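Long-range contact in arginine decarboxylase (Campylobacter jejuni subsp. jejuni, PDB 3NZP), which probably catalyses the pyridoxal-phosphate-dependent decarboxylation of arginine to agmatine, a step in polyamine biosynthesis: residues 65-75 and 293-304. Sequence-based numbering, arbitrary orientation.
Sequences NFNKARKEFGY and REYANDVVFILK
Phe-73, Arg-293 and Val-300 have the most surface buried where helix 65-72 meets helix 293-304. The helix axes approach to 8.5 Å at -43°, with Ala-69 as a knob among Arg-293, Ala-296, Asn-297 and Val-300. Arg-293 runs along helix 65-72 from Asn-65 toward Glu-72. Its CG is anti to the backbone N (chi1 -174°) and the chain bends at chi2, which lays the guanidinium over Lys-68 and Ala-69. There Arg-293 NH1 forms a salt bridge with Glu-72 OE1 at 2.8 Å, the two planes 50° apart. Arg-293 NE donates to Asn-297 OD1 at 2.9 Å. The salt bridge and this bond within its own helix together probably hold the rotation of the group. Phe-73 follows the helix end. Its CE1 edge meets Asn-297, and its CE2 lies 3.5 Å from Phe-301 CD2, the rings oblique to each other. The extended Lys-304 donates a hydrogen bond from NZ to Phe-73 O at 2.9 Å, at the Schellman motif in which Gly-74 is the C-prime residue. Val-300 CG1 packs 3.5 Å from Tyr-75 CB, while its CG2 faces Ala-69 and Arg-70. At the other end, Ala-296 CB sits 3.8 Å from the centroid of the Phe-66 ring, over the face, as a CH-pi contact. The pair joins the helix before the first strand of the TIM-type barrel to the helix before the eighth. Phe-66 stacks on Phe-79 of strand 79-84, and Val-299 and Val-300 rest on Ile-317 of strand 316-319.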
loop_
_atom_site.group_PDB
_atom_site.type_symbol
_atom_site.label_atom_id
_atom_site.label_comp_id
_atom_site.label_asym_id
_atom_site.label_seq_id
_atom_site.Cartn_x
_atom_site.Cartn_y
_atom_site.Cartn_z
ATOM N N ASN B 65 -22.211 -25.044 -3.614
ATOM C CA ASN B 65 -21.411 -25.815 -4.547
ATOM C C ASN B 65 -20.714 -27.013 -3.933
ATOM O O ASN B 65 -20.709 -28.093 -4.513
ATOM C CB ASN B 65 -20.363 -24.933 -5.207
ATOM C CG ASN B 65 -20.938 -24.097 -6.301
ATOM O OD1 ASN B 65 -21.620 -23.114 -6.041
ATOM N ND2 ASN B 65 -20.692 -24.497 -7.548
ATOM N N PHE B 66 -20.110 -26.826 -2.770
ATOM C CA PHE B 66 -19.412 -27.928 -2.151
ATOM C C PHE B 66 -20.374 -29.025 -1.734
ATOM O O PHE B 66 -20.003 -30.198 -1.694
ATOM C CB PHE B 66 -18.560 -27.448 -0.962
ATOM C CG PHE B 66 -17.131 -27.176 -1.331
ATOM C CD1 PHE B 66 -16.216 -28.213 -1.404
ATOM C CD2 PHE B 66 -16.718 -25.896 -1.678
ATOM C CE1 PHE B 66 -14.906 -27.987 -1.827
ATOM C CE2 PHE B 66 -15.414 -25.652 -2.102
ATOM C CZ PHE B 66 -14.502 -26.698 -2.179
ATOM N N ASN B 67 -21.619 -28.679 -1.444
ATOM C CA ASN B 67 -22.542 -29.730 -1.066
ATOM C C ASN B 67 -22.966 -30.506 -2.303
ATOM O O ASN B 67 -22.962 -31.737 -2.308
ATOM C CB ASN B 67 -23.745 -29.162 -0.323
ATOM C CG ASN B 67 -23.427 -28.874 1.119
ATOM O OD1 ASN B 67 -22.584 -29.557 1.722
ATOM N ND2 ASN B 67 -24.092 -27.872 1.693
ATOM N N LYS B 68 -23.302 -29.783 -3.363
ATOM C CA LYS B 68 -23.700 -30.418 -4.603
ATOM C C LYS B 68 -22.531 -31.239 -5.137
ATOM O O LYS B 68 -22.725 -32.275 -5.763
ATOM C CB LYS B 68 -24.148 -29.358 -5.614
ATOM C CG LYS B 68 -25.360 -28.596 -5.101
ATOM C CD LYS B 68 -26.145 -27.887 -6.185
ATOM C CE LYS B 68 -25.425 -26.676 -6.719
ATOM N NZ LYS B 68 -26.288 -25.961 -7.701
ATOM N N ALA B 69 -21.313 -30.798 -4.872
ATOM C CA ALA B 69 -20.156 -31.531 -5.334
ATOM C C ALA B 69 -19.994 -32.783 -4.504
ATOM O O ALA B 69 -19.600 -33.831 -5.010
ATOM C CB ALA B 69 -18.904 -30.684 -5.215
ATOM N N ARG B 70 -20.285 -32.694 -3.217
ATOM C CA ARG B 70 -20.137 -33.867 -2.380
ATOM C C ARG B 70 -21.151 -34.931 -2.718
ATOM O O ARG B 70 -20.829 -36.116 -2.726
ATOM C CB ARG B 70 -20.233 -33.495 -0.909
ATOM C CG ARG B 70 -18.901 -33.089 -0.329
ATOM C CD ARG B 70 -18.961 -33.182 1.162
ATOM N NE ARG B 70 -20.083 -32.405 1.650
ATOM C CZ ARG B 70 -20.683 -32.616 2.811
ATOM N NH1 ARG B 70 -21.701 -31.845 3.179
ATOM N NH2 ARG B 70 -20.271 -33.604 3.594
ATOM N N LYS B 71 -22.376 -34.516 -3.014
ATOM C CA LYS B 71 -23.426 -35.474 -3.345
ATOM C C LYS B 71 -23.156 -36.160 -4.670
ATOM O O LYS B 71 -23.415 -37.355 -4.822
ATOM C CB LYS B 71 -24.789 -34.774 -3.383
ATOM C CG LYS B 71 -25.292 -34.339 -2.003
ATOM C CD LYS B 71 -25.480 -35.547 -1.073
ATOM C CE LYS B 71 -26.052 -35.164 0.292
ATOM N NZ LYS B 71 -26.464 -36.368 1.067
ATOM N N GLU B 72 -22.630 -35.399 -5.626
ATOM C CA GLU B 72 -22.330 -35.939 -6.943
ATOM C C GLU B 72 -21.440 -37.154 -6.797
ATOM O O GLU B 72 -21.748 -38.208 -7.320
ATOM C CB GLU B 72 -21.634 -34.900 -7.817
ATOM C CG GLU B 72 -21.544 -35.315 -9.268
ATOM C CD GLU B 72 -20.633 -34.421 -10.090
ATOM O OE1 GLU B 72 -20.859 -33.191 -10.110
ATOM O OE2 GLU B 72 -19.692 -34.948 -10.725
ATOM N N PHE B 73 -20.339 -37.028 -6.076
ATOM C CA PHE B 73 -19.465 -38.179 -5.929
ATOM C C PHE B 73 -19.717 -38.926 -4.632
ATOM O O PHE B 73 -18.874 -39.700 -4.193
ATOM C CB PHE B 73 -18.009 -37.745 -5.992
ATOM C CG PHE B 73 -17.716 -36.822 -7.122
ATOM C CD1 PHE B 73 -18.087 -35.487 -7.054
ATOM C CD2 PHE B 73 -17.095 -37.287 -8.269
ATOM C CE1 PHE B 73 -17.845 -34.628 -8.111
ATOM C CE2 PHE B 73 -16.848 -36.438 -9.332
ATOM C CZ PHE B 73 -17.224 -35.105 -9.252
ATOM N N GLY B 74 -20.876 -38.698 -4.022
ATOM C CA GLY B 74 -21.190 -39.374 -2.779
ATOM C C GLY B 74 -20.047 -39.352 -1.788
ATOM O O GLY B 74 -19.605 -40.406 -1.331
ATOM N N TYR B 75 -19.573 -38.150 -1.457
ATOM C CA TYR B 75 -18.461 -37.956 -0.512
ATOM C C TYR B 75 -18.934 -38.079 0.948
ATOM O O TYR B 75 -19.828 -37.362 1.379
ATOM C CB TYR B 75 -17.819 -36.581 -0.749
ATOM C CG TYR B 75 -16.459 -36.420 -0.097
ATOM C CD1 TYR B 75 -16.305 -35.730 1.111
ATOM C CD2 TYR B 75 -15.326 -36.989 -0.679
ATOM C CE1 TYR B 75 -15.048 -35.613 1.718
ATOM C CE2 TYR B 75 -14.075 -36.878 -0.081
ATOM C CZ TYR B 75 -13.944 -36.192 1.114
ATOM O OH TYR B 75 -12.701 -36.099 1.697
ATOM N N ARG B 293 -17.806 -24.511 -9.017
ATOM C CA ARG B 293 -18.214 -25.913 -9.054
ATOM C C ARG B 293 -17.040 -26.806 -9.445
ATOM O O ARG B 293 -16.854 -27.885 -8.876
ATOM C CB ARG B 293 -19.385 -26.097 -10.036
ATOM C CG ARG B 293 -19.997 -27.498 -10.046
ATOM C CD ARG B 293 -20.399 -27.934 -8.649
ATOM N NE ARG B 293 -20.758 -29.349 -8.561
ATOM C CZ ARG B 293 -21.972 -29.846 -8.783
ATOM N NH1 ARG B 293 -22.168 -31.152 -8.672
ATOM N NH2 ARG B 293 -22.986 -29.048 -9.105
ATOM N N GLU B 294 -16.249 -26.343 -10.409
ATOM C CA GLU B 294 -15.082 -27.088 -10.865
ATOM C C GLU B 294 -14.109 -27.249 -9.698
ATOM O O GLU B 294 -13.579 -28.335 -9.441
ATOM C CB GLU B 294 -14.404 -26.357 -12.019
ATOM C CG GLU B 294 -13.196 -27.086 -12.543
ATOM C CD GLU B 294 -12.671 -26.519 -13.854
ATOM O OE1 GLU B 294 -11.739 -27.130 -14.416
ATOM O OE2 GLU B 294 -13.180 -25.477 -14.324
ATOM N N TYR B 295 -13.886 -26.154 -8.982
ATOM C CA TYR B 295 -13.001 -26.166 -7.832
ATOM C C TYR B 295 -13.537 -27.179 -6.821
ATOM O O TYR B 295 -12.797 -28.033 -6.329
ATOM C CB TYR B 295 -12.930 -24.762 -7.236
ATOM C CG TYR B 295 -12.148 -24.654 -5.955
ATOM C CD1 TYR B 295 -12.794 -24.662 -4.726
ATOM C CD2 TYR B 295 -10.768 -24.545 -5.969
ATOM C CE1 TYR B 295 -12.081 -24.564 -3.542
ATOM C CE2 TYR B 295 -10.042 -24.448 -4.795
ATOM C CZ TYR B 295 -10.704 -24.460 -3.581
ATOM O OH TYR B 295 -9.997 -24.393 -2.394
ATOM N N ALA B 296 -14.829 -27.101 -6.527
ATOM C CA ALA B 296 -15.426 -28.031 -5.578
ATOM C C ALA B 296 -15.357 -29.475 -6.083
ATOM O O ALA B 296 -14.871 -30.358 -5.371
ATOM C CB ALA B 296 -16.879 -27.632 -5.278
ATOM N N ASN B 297 -15.830 -29.730 -7.301
ATOM C CA ASN B 297 -15.785 -31.090 -7.824
ATOM C C ASN B 297 -14.366 -31.641 -7.754
ATOM O O ASN B 297 -14.150 -32.768 -7.306
ATOM C CB ASN B 297 -16.284 -31.152 -9.269
ATOM C CG ASN B 297 -17.760 -30.874 -9.384
ATOM O OD1 ASN B 297 -18.538 -31.216 -8.496
ATOM N ND2 ASN B 297 -18.161 -30.266 -10.491
ATOM N N ASP B 298 -13.395 -30.838 -8.181
ATOM C CA ASP B 298 -12.008 -31.273 -8.142
ATOM C C ASP B 298 -11.579 -31.649 -6.727
ATOM O O ASP B 298 -10.958 -32.690 -6.522
ATOM C CB ASP B 298 -11.096 -30.197 -8.714
ATOM C CG ASP B 298 -11.187 -30.116 -10.217
ATOM O OD1 ASP B 298 -10.629 -29.167 -10.823
ATOM O OD2 ASP B 298 -11.820 -31.013 -10.801
ATOM N N VAL B 299 -11.910 -30.818 -5.745
ATOM C CA VAL B 299 -11.523 -31.116 -4.370
ATOM C C VAL B 299 -12.117 -32.428 -3.904
ATOM O O VAL B 299 -11.400 -33.316 -3.439
ATOM C CB VAL B 299 -11.950 -29.993 -3.385
ATOM C CG1 VAL B 299 -11.654 -30.401 -1.941
ATOM C CG2 VAL B 299 -11.212 -28.709 -3.718
ATOM N N VAL B 300 -13.427 -32.564 -4.048
ATOM C CA VAL B 300 -14.101 -33.775 -3.611
ATOM C C VAL B 300 -13.611 -35.016 -4.338
ATOM O O VAL B 300 -13.476 -36.083 -3.743
ATOM C CB VAL B 300 -15.600 -33.658 -3.816
ATOM C CG1 VAL B 300 -16.270 -34.945 -3.392
ATOM C CG2 VAL B 300 -16.128 -32.494 -3.019
ATOM N N PHE B 301 -13.348 -34.879 -5.628
ATOM C CA PHE B 301 -12.888 -36.017 -6.408
ATOM C C PHE B 301 -11.484 -36.450 -6.005
ATOM O O PHE B 301 -11.282 -37.594 -5.613
ATOM C CB PHE B 301 -12.945 -35.670 -7.889
ATOM C CG PHE B 301 -12.592 -36.805 -8.801
ATOM C CD1 PHE B 301 -11.267 -37.044 -9.159
ATOM C CD2 PHE B 301 -13.589 -37.600 -9.357
ATOM C CE1 PHE B 301 -10.943 -38.050 -10.069
ATOM C CE2 PHE B 301 -13.276 -38.607 -10.264
ATOM C CZ PHE B 301 -11.951 -38.831 -10.624
ATOM N N ILE B 302 -10.523 -35.537 -6.090
ATOM C CA ILE B 302 -9.146 -35.855 -5.733
ATOM C C ILE B 302 -9.062 -36.555 -4.383
ATOM O O ILE B 302 -8.365 -37.562 -4.230
ATOM C CB ILE B 302 -8.266 -34.592 -5.643
ATOM C CG1 ILE B 302 -8.332 -33.787 -6.946
ATOM C CG2 ILE B 302 -6.821 -34.998 -5.343
ATOM C CD1 ILE B 302 -7.746 -34.506 -8.143
ATOM N N LEU B 303 -9.771 -36.019 -3.398
ATOM C CA LEU B 303 -9.732 -36.609 -2.067
ATOM C C LEU B 303 -10.374 -37.992 -2.037
ATOM O O LEU B 303 -9.805 -38.927 -1.478
ATOM C CB LEU B 303 -10.400 -35.683 -1.050
ATOM C CG LEU B 303 -9.688 -34.345 -0.814
ATOM C CD1 LEU B 303 -10.506 -33.537 0.177
ATOM C CD2 LEU B 303 -8.269 -34.569 -0.297
ATOM N N LYS B 304 -11.551 -38.127 -2.642
ATOM C CA LYS B 304 -12.227 -39.418 -2.678
ATOM C C LYS B 304 -11.279 -40.463 -3.232
ATOM O O LYS B 304 -11.058 -41.506 -2.628
ATOM C CB LYS B 304 -13.455 -39.355 -3.565
ATOM C CG LYS B 304 -14.129 -40.692 -3.755
ATOM C CD LYS B 304 -15.357 -40.530 -4.625
ATOM C CE LYS B 304 -16.091 -41.840 -4.830
ATOM N NZ LYS B 304 -17.281 -41.644 -5.719
#